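PDB 2GHS: AGR_C_1268p from Agrobacterium tumefaciens str. C58, which binds calcium as a regucalcin of the SMP-30 family and probably acts as a metal-dependent gluconolactonase. Local coordinates for the potassium ion site. Residues are numbered along the deposited sequence; one frame, centred on the assembly and turned at random.

The potassium ion site. Residues 91, 108, 128-129, 131-132, 134-135, 151, 154, 160, 164. With K (potassium ion), chain B.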
HETATM    1  N   MSE A  91      13.461  -6.652   3.970  1.00  8.81           N
HETATM    2  CA  MSE A  91      12.507  -6.281   2.939  1.00  9.19           C
HETATM    3  C   MSE A  91      11.414  -5.463   3.578  1.00  9.92           C
HETATM    4  O   MSE A  91      10.457  -6.001   4.137  1.00  9.78           O
HETATM    5  CB  MSE A  91      11.934  -7.529   2.211  1.00  8.00           C
HETATM    6  CG  MSE A  91      12.971  -8.269   1.441  1.00  7.85           C
HETATM    7 SE   MSE A  91      12.071  -9.701   0.429  1.00 12.11          SE
HETATM    8  CE  MSE A  91      13.511 -10.437  -0.439  1.00  9.89           C
ATOM      9  N   ASP A 108       9.830  -7.999   6.552  1.00  7.49           N
ATOM     10  CA  ASP A 108       9.872  -9.445   6.672  1.00  7.18           C
ATOM     11  C   ASP A 108      10.502  -9.947   7.941  1.00 10.23           C
ATOM     12  O   ASP A 108      10.326 -11.113   8.305  1.00 10.93           O
ATOM     13  CB  ASP A 108      10.529 -10.088   5.437  1.00  7.03           C
ATOM     14  CG  ASP A 108      11.984  -9.636   5.184  1.00 10.68           C
ATOM     15  OD1 ASP A 108      12.385  -8.569   5.679  1.00 11.17           O
ATOM     16  OD2 ASP A 108      12.698 -10.343   4.398  1.00 10.96           O
ATOM     17  N   GLU A 128       6.193 -12.072  12.778  1.00  8.73           N
ATOM     18  CA  GLU A 128       6.623 -13.274  12.068  1.00  8.09           C
ATOM     19  C   GLU A 128       8.130 -13.299  11.923  1.00  9.84           C
ATOM     20  O   GLU A 128       8.690 -13.727  10.902  1.00 10.68           O
ATOM     21  CB  GLU A 128       5.928 -13.336  10.705  1.00  9.54           C
ATOM     22  CG  GLU A 128       4.423 -13.529  10.837  1.00 12.46           C
ATOM     23  CD  GLU A 128       3.734 -13.881   9.527  1.00 15.05           C
ATOM     24  OE1 GLU A 128       4.393 -13.944   8.463  1.00 12.44           O
ATOM     25  OE2 GLU A 128       2.503 -14.091   9.561  1.00 14.11           O
ATOM     26  N   SER A 129       8.798 -12.914  13.010  1.00  9.67           N
ATOM     27  CA  SER A 129      10.245 -12.814  13.024  1.00 10.02           C
ATOM     28  C   SER A 129      10.914 -14.182  13.089  1.00 11.07           C
ATOM     29  O   SER A 129      12.124 -14.297  12.910  1.00 12.29           O
ATOM     30  CB  SER A 129      10.710 -11.949  14.188  1.00 10.69           C
ATOM     31  OG  SER A 129      10.273 -10.593  14.060  1.00  8.43           O
ATOM     32  N   LEU A 131       9.532 -16.765  11.217  1.00 10.64           N
ATOM     33  CA  LEU A 131       8.992 -17.438  10.038  1.00 11.11           C
ATOM     34  C   LEU A 131       9.752 -17.014   8.788  1.00 10.61           C
ATOM     35  O   LEU A 131       9.276 -16.145   8.028  1.00 10.87           O
ATOM     36  CB  LEU A 131       7.521 -17.119   9.862  1.00 12.52           C
ATOM     37  CG  LEU A 131       6.538 -17.596  10.903  1.00 20.03           C
ATOM     38  CD1 LEU A 131       5.132 -17.276  10.411  1.00 22.76           C
ATOM     39  CD2 LEU A 131       6.696 -19.087  11.146  1.00 23.29           C
ATOM     40  N   PRO A 132      10.951 -17.588   8.573  1.00 10.03           N
ATOM     41  CA  PRO A 132      11.731 -17.097   7.456  1.00  9.88           C
ATOM     42  C   PRO A 132      11.100 -17.249   6.088  1.00  9.56           C
ATOM     43  O   PRO A 132      11.471 -16.487   5.171  1.00 11.30           O
ATOM     44  CB  PRO A 132      13.025 -17.930   7.518  1.00 11.26           C
ATOM     45  CG  PRO A 132      12.736 -19.036   8.370  1.00 11.48           C
ATOM     46  CD  PRO A 132      11.689 -18.597   9.338  1.00 11.68           C
ATOM     47  N   ASN A 134       8.130 -16.423   5.217  1.00  7.06           N
ATOM     48  CA  ASN A 134       7.158 -15.399   4.981  1.00  8.82           C
ATOM     49  C   ASN A 134       7.795 -14.012   4.893  1.00  9.32           C
ATOM     50  O   ASN A 134       8.876 -13.781   5.475  1.00  7.17           O
ATOM     51  CB  ASN A 134       6.096 -15.362   6.122  1.00  9.03           C
ATOM     52  CG  ASN A 134       4.947 -16.373   5.929  1.00 14.99           C
ATOM     53  OD1 ASN A 134       5.097 -17.419   5.273  1.00 12.33           O
ATOM     54  ND2 ASN A 134       3.785 -16.036   6.489  1.00 14.15           N
ATOM     55  N   ARG A 135       7.107 -13.077   4.250  1.00  7.04           N
ATOM     56  CA  ARG A 135       7.498 -11.660   4.234  1.00  9.16           C
ATOM     57  C   ARG A 135       6.267 -10.801   4.519  1.00  9.48           C
ATOM     58  O   ARG A 135       5.123 -11.291   4.484  1.00  9.90           O
ATOM     59  CB  ARG A 135       8.146 -11.280   2.896  1.00  9.61           C
ATOM     60  CG  ARG A 135       7.246 -11.368   1.641  1.00  9.44           C
ATOM     61  CD  ARG A 135       7.948 -10.628   0.558  1.00 11.00           C
ATOM     62  NE  ARG A 135       7.239 -10.617  -0.704  1.00  9.80           N
ATOM     63  CZ  ARG A 135       6.286  -9.764  -1.075  1.00  8.80           C
ATOM     64  NH1 ARG A 135       5.814  -8.822  -0.264  1.00  9.28           N
ATOM     65  NH2 ARG A 135       5.766  -9.879  -2.309  1.00 12.28           N
ATOM     66  N   THR A 151       0.944 -10.130   5.967  1.00  7.89           N
ATOM     67  CA  THR A 151       2.117 -10.957   5.693  1.00  9.55           C
ATOM     68  C   THR A 151       1.726 -12.049   4.687  1.00  9.63           C
ATOM     69  O   THR A 151       0.518 -12.290   4.451  1.00  9.25           O
ATOM     70  CB  THR A 151       2.645 -11.636   6.929  1.00  8.93           C
ATOM     71  OG1 THR A 151       1.641 -12.533   7.416  1.00 10.39           O
ATOM     72  CG2 THR A 151       3.068 -10.620   7.981  1.00 12.36           C
ATOM     73  N   ARG A 154       6.578 -16.194   0.957  1.00  8.92           N
ATOM     74  CA  ARG A 154       7.357 -15.510  -0.069  1.00  8.83           C
ATOM     75  C   ARG A 154       6.982 -15.977  -1.495  1.00 12.19           C
ATOM     76  O   ARG A 154       7.175 -15.212  -2.428  1.00 12.63           O
ATOM     77  CB  ARG A 154       8.852 -15.711   0.176  1.00  7.55           C
ATOM     78  CG  ARG A 154       9.351 -14.986   1.411  1.00  9.37           C
ATOM     79  CD  ARG A 154      10.776 -15.334   1.744  1.00  6.96           C
ATOM     80  NE  ARG A 154      11.208 -14.737   3.016  1.00 10.41           N
ATOM     81  CZ  ARG A 154      11.593 -13.466   3.135  1.00 10.33           C
ATOM     82  NH1 ARG A 154      11.651 -12.660   2.101  1.00 11.55           N
ATOM     83  NH2 ARG A 154      11.967 -13.007   4.292  1.00  8.47           N
ATOM     84  N   ALA A 160      -0.868 -18.936   3.611  1.00 10.76           N
ATOM     85  CA  ALA A 160       0.258 -18.806   4.539  1.00  8.44           C
ATOM     86  C   ALA A 160       0.281 -17.462   5.253  1.00 10.73           C
ATOM     87  O   ALA A 160       0.997 -17.273   6.260  1.00 10.68           O
ATOM     88  CB  ALA A 160       1.595 -19.034   3.783  1.00 10.12           C
ATOM     89  N   TYR A 164      -2.435  -8.519  10.618  1.00  7.03           N
ATOM     90  CA  TYR A 164      -2.246  -8.142  12.031  1.00  9.14           C
ATOM     91  C   TYR A 164      -2.553  -6.682  12.309  1.00  8.50           C
ATOM     92  O   TYR A 164      -2.395  -5.830  11.441  1.00  8.64           O
ATOM     93  CB  TYR A 164      -0.791  -8.367  12.447  1.00  9.37           C
ATOM     94  CG  TYR A 164      -0.285  -9.800  12.286  1.00  6.39           C
ATOM     95  CD1 TYR A 164       0.224 -10.236  11.084  1.00  9.87           C
ATOM     96  CD2 TYR A 164      -0.321 -10.695  13.330  1.00  6.25           C
ATOM     97  CE1 TYR A 164       0.705 -11.523  10.930  1.00 12.85           C
ATOM     98  CE2 TYR A 164       0.142 -11.980  13.185  1.00  9.33           C
ATOM     99  CZ  TYR A 164       0.668 -12.385  11.975  1.00  9.10           C
ATOM    100  OH  TYR A 164       1.141 -13.695  11.844  1.00 10.14           O
TER
HETATM  101  K     K B 315       9.191 -13.451   8.211  1.00 12.29           K
HETATM  102  O   HOH W   1       6.718 -12.299   7.516  1.00 10.79           O
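A loop site between blades of the SMP-30/regucalcin beta-propeller, with its centre about 17 Å from the predicted catalytic Asp233, holds the potassium ion by main-chain carbonyls. Asp108 O binds K at 2.6 Å, and the carbonyls of Glu128, Leu131 and Asn134, the last opening strand 134-141, join it with water 1 in a nearly square-pyramidal shell. The ion may come from the crystallisation medium; by joining carbonyls of separate segments it probably stabilises the loops. No carboxylate oxygen ligates it; the acidic side chains instead brace the loops. Glu128 reaches away with its chain extended beyond CG (chi2 -168°). Glu128 OE1 contacts the potassium-bound water at 3.0 Å and receives the amide ND2 of Asn134 from above the carboxylate plane at 2.9 Å. Asn134 ND2 also donates to Ala160 O at 3.1 Å, so both bonds fix the amide's rotation. Glu128 OE2 is gripped by two hydroxyls: Tyr164 OH comes in on the anti lone pair at 2.7 Å, while Thr151 OG1 approaches from above the plane. These donors would favour an ionised Glu128. On the other side, Asp108 OD2 offers its anti lone pair to Arg154 NH2 in a nearly straight salt bridge (2.8 Å, 175° at H), lying in the guanidinium plane, and OD1 takes the backbone N of Met91. Arg154 NE donates in plane to Pro132 O at 2.8 Å, tying the Asp108 loop to the 128-134 segment, while Arg135 CB packs over one guanidinium face near its rim.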